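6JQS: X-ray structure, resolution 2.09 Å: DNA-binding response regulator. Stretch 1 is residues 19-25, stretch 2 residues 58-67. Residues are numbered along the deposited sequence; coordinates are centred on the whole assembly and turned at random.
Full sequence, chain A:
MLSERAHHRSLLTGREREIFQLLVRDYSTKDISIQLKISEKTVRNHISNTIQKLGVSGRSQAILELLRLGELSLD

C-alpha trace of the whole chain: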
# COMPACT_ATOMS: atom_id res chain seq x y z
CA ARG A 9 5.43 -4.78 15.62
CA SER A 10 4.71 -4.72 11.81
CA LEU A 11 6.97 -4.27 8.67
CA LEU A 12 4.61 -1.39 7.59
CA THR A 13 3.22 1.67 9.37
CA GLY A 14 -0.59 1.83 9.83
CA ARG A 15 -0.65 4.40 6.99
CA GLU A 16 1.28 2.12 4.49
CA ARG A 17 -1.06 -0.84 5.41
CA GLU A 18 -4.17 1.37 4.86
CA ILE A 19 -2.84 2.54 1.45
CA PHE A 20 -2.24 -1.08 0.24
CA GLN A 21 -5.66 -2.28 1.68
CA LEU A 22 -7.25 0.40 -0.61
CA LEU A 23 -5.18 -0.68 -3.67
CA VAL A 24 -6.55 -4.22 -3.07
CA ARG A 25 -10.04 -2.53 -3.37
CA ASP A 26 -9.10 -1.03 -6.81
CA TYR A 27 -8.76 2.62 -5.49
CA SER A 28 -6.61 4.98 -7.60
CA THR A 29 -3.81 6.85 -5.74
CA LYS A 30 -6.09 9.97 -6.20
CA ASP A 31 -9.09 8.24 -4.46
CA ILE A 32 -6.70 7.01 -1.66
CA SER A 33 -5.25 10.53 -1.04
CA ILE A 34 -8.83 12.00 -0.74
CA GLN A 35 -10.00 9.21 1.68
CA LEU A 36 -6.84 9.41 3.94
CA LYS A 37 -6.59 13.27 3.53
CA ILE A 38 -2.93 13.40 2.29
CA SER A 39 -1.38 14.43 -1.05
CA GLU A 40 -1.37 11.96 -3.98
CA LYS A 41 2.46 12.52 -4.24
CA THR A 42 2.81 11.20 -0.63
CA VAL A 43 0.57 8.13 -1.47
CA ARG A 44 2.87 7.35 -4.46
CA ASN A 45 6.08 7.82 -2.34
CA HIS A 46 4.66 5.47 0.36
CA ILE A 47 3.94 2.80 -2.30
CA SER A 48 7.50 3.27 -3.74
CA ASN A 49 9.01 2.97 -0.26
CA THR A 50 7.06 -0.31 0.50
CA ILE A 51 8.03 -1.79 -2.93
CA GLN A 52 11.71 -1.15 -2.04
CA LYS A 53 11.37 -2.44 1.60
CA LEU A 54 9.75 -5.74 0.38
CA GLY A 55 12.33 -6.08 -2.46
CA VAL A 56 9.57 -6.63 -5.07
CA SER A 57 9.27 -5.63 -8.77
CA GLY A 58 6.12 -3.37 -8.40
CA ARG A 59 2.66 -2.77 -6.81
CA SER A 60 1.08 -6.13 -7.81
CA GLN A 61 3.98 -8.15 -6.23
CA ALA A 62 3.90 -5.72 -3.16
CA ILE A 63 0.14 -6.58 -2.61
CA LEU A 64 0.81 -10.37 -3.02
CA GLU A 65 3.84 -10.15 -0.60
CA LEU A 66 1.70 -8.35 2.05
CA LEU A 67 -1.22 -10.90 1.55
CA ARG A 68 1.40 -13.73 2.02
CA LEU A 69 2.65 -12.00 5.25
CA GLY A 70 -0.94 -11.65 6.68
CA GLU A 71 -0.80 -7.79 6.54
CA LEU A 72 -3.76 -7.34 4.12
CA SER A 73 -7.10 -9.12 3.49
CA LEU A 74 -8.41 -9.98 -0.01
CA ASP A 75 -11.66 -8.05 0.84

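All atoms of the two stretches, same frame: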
# COMPACT_ATOMS: atom_id res chain seq x y z
N ILE A 19 -2.97 2.27 2.91
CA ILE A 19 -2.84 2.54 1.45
C ILE A 19 -2.97 1.24 0.63
O ILE A 19 -3.67 1.25 -0.43
CB ILE A 19 -1.53 3.29 1.14
CG1 ILE A 19 -1.58 4.72 1.68
CG2 ILE A 19 -1.26 3.21 -0.36
CD1 ILE A 19 -0.20 5.39 1.78
N PHE A 20 -2.24 0.19 0.99
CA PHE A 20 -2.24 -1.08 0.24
C PHE A 20 -3.61 -1.77 0.39
O PHE A 20 -4.01 -2.43 -0.58
CB PHE A 20 -1.08 -1.98 0.64
CG PHE A 20 0.22 -1.60 -0.02
CD1 PHE A 20 0.52 -2.09 -1.27
CD2 PHE A 20 1.04 -0.61 0.50
CE1 PHE A 20 1.63 -1.65 -1.97
CE2 PHE A 20 2.18 -0.20 -0.19
CZ PHE A 20 2.46 -0.72 -1.42
N GLN A 21 -4.27 -1.70 1.55
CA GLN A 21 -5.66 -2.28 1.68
C GLN A 21 -6.60 -1.59 0.69
O GLN A 21 -7.46 -2.25 0.12
CB GLN A 21 -6.18 -2.18 3.12
CG GLN A 21 -7.44 -3.02 3.32
CD GLN A 21 -7.19 -4.50 3.06
OE1 GLN A 21 -6.59 -5.21 3.85
NE2 GLN A 21 -7.52 -4.95 1.87
N LEU A 22 -6.43 -0.29 0.41
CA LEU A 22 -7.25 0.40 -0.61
C LEU A 22 -6.85 0.04 -2.03
O LEU A 22 -7.77 0.02 -2.87
CB LEU A 22 -7.25 1.92 -0.37
CG LEU A 22 -7.78 2.37 1.00
CD1 LEU A 22 -7.87 3.89 1.08
CD2 LEU A 22 -9.14 1.77 1.32
N LEU A 23 -5.55 -0.15 -2.35
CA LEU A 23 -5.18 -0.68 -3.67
C LEU A 23 -5.85 -2.05 -3.87
O LEU A 23 -6.38 -2.33 -4.90
CB LEU A 23 -3.66 -0.80 -3.76
CG LEU A 23 -2.91 0.53 -3.86
CD1 LEU A 23 -1.42 0.29 -3.68
CD2 LEU A 23 -3.21 1.20 -5.18
N VAL A 24 -5.83 -2.92 -2.87
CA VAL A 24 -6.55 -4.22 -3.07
C VAL A 24 -7.98 -3.93 -3.56
O VAL A 24 -8.50 -4.70 -4.45
CB VAL A 24 -6.52 -5.00 -1.75
CG1 VAL A 24 -7.53 -6.11 -1.76
CG2 VAL A 24 -5.12 -5.50 -1.50
N ARG A 25 -8.63 -2.87 -3.05
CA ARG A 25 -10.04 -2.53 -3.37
C ARG A 25 -10.14 -1.69 -4.64
O ARG A 25 -11.20 -1.14 -4.87
CB ARG A 25 -10.68 -1.80 -2.18
CG ARG A 25 -10.81 -2.69 -0.96
CD ARG A 25 -11.51 -2.05 0.18
NE ARG A 25 -11.23 -2.92 1.31
CZ ARG A 25 -10.98 -2.52 2.54
NH1 ARG A 25 -10.99 -1.23 2.85
NH2 ARG A 25 -10.69 -3.42 3.47
N GLY A 58 7.20 -4.36 -8.21
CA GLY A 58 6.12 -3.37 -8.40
C GLY A 58 4.92 -3.58 -7.49
O GLY A 58 5.02 -4.45 -6.56
N ARG A 59 3.81 -2.87 -7.75
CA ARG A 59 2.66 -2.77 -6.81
C ARG A 59 1.98 -4.11 -6.68
O ARG A 59 1.59 -4.44 -5.57
CB ARG A 59 1.54 -1.86 -7.28
CG ARG A 59 1.95 -0.41 -7.35
CD ARG A 59 0.73 0.46 -7.53
NE ARG A 59 1.29 1.80 -7.61
CZ ARG A 59 0.62 2.85 -8.00
NH1 ARG A 59 -0.65 2.73 -8.35
NH2 ARG A 59 1.22 4.03 -8.03
N SER A 60 1.79 -4.82 -7.80
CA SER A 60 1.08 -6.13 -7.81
C SER A 60 1.82 -7.11 -6.88
O SER A 60 1.20 -7.65 -5.95
CB SER A 60 0.91 -6.71 -9.22
OG SER A 60 0.17 -7.94 -9.11
N GLN A 61 3.14 -7.24 -7.05
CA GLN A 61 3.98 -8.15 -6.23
C GLN A 61 4.04 -7.62 -4.79
O GLN A 61 4.12 -8.46 -3.89
CB GLN A 61 5.37 -8.37 -6.87
CG GLN A 61 5.42 -9.40 -8.02
CD GLN A 61 4.89 -10.76 -7.61
OE1 GLN A 61 5.29 -11.33 -6.60
NE2 GLN A 61 3.92 -11.28 -8.34
N ALA A 62 4.00 -6.30 -4.54
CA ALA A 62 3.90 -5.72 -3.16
C ALA A 62 2.62 -6.23 -2.48
O ALA A 62 2.73 -6.77 -1.38
CB ALA A 62 3.94 -4.21 -3.14
N ILE A 63 1.45 -6.06 -3.11
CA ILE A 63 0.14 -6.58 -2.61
C ILE A 63 0.28 -8.08 -2.27
O ILE A 63 -0.11 -8.43 -1.17
CB ILE A 63 -1.00 -6.30 -3.63
CG1 ILE A 63 -1.20 -4.79 -3.76
CG2 ILE A 63 -2.30 -7.00 -3.25
CD1 ILE A 63 -1.95 -4.31 -5.00
N LEU A 64 0.77 -8.90 -3.19
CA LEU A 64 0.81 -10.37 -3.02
C LEU A 64 1.76 -10.67 -1.86
O LEU A 64 1.43 -11.58 -1.05
CB LEU A 64 1.21 -11.09 -4.32
CG LEU A 64 0.23 -10.90 -5.49
CD1 LEU A 64 0.81 -11.44 -6.76
CD2 LEU A 64 -1.12 -11.55 -5.21
N GLU A 65 2.88 -9.94 -1.74
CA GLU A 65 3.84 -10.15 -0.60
C GLU A 65 3.16 -9.88 0.75
O GLU A 65 3.29 -10.75 1.67
CB GLU A 65 5.12 -9.32 -0.75
CG GLU A 65 6.12 -10.02 -1.62
CD GLU A 65 6.66 -11.34 -1.07
OE1 GLU A 65 7.36 -11.32 -0.01
OE2 GLU A 65 6.38 -12.38 -1.68
N LEU A 66 2.38 -8.81 0.81
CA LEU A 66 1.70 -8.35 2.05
C LEU A 66 0.48 -9.27 2.33
O LEU A 66 0.23 -9.52 3.51
CB LEU A 66 1.30 -6.88 1.93
CG LEU A 66 2.44 -5.87 1.78
CD1 LEU A 66 1.88 -4.50 1.46
CD2 LEU A 66 3.29 -5.84 3.04
N LEU A 67 -0.21 -9.80 1.32
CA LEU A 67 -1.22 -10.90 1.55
C LEU A 67 -0.49 -12.14 2.09
O LEU A 67 -1.02 -12.75 3.07
CB LEU A 67 -1.98 -11.26 0.26
CG LEU A 67 -2.95 -10.20 -0.25
CD1 LEU A 67 -3.27 -10.41 -1.71
CD2 LEU A 67 -4.23 -10.15 0.62

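Phe-20 lies at the heart of the contact between the two helices. Its CA-to-CB bond points toward the second stretch, and its buried ring meets three residues there. Leu-66 covers one face of the ring: its CD1 lies 3.7 Å from CG of Phe-20 and 4.0 Å from the ring centroid, 25° off the ring normal, the geometry of a CH-pi contact in which a methyl group rests against the aromatic electrons. Ile-63 approaches the ring edge, with its CG1 4.1 Å from Phe-20 CD1, while the small methyl of Ala-62 lets the ring come close to the helix, CB standing 3.6 Å from Phe-20 CE1.

Ile-63 extends this apolar patch along the first helix. Its CA-to-CB bond runs sideways, but the end of the side chain comes nearer, and in the m, t rotamer it reaches two further residues. Its CD1 lies 4.1 Å from CB of Leu-23, and its CG2 packs 3.6 Å from CG2 of Val-24. Ile-63 thus touches three residues of the first helix, Phe-20 and, about one turn further on, the adjacent Leu-23 and Val-24.

The backbones remain well apart. The helix axes approach to 10.4 Å and cross at -109°, so the contact is concentrated near the crossing, where the CA atoms of Phe-20 and Ile-63 are 6.6 Å apart. Each helix satisfies its main chain internally, as in Val-24 N to Phe-20 O (3.0 Å) and Leu-66 N to Ala-62 O (3.0 Å), and no hydrogen bond links the stretches. Packing of apolar side chains therefore dominates the 332 Å² buried between them.

At the polar edge, the exposed Arg-59 extends its side chain past Leu-23, with NH1 4.4 Å from Leu-23 CD2. The guanidinium finds no charged partner in the first stretch, and this contact is a loose van der Waals approach.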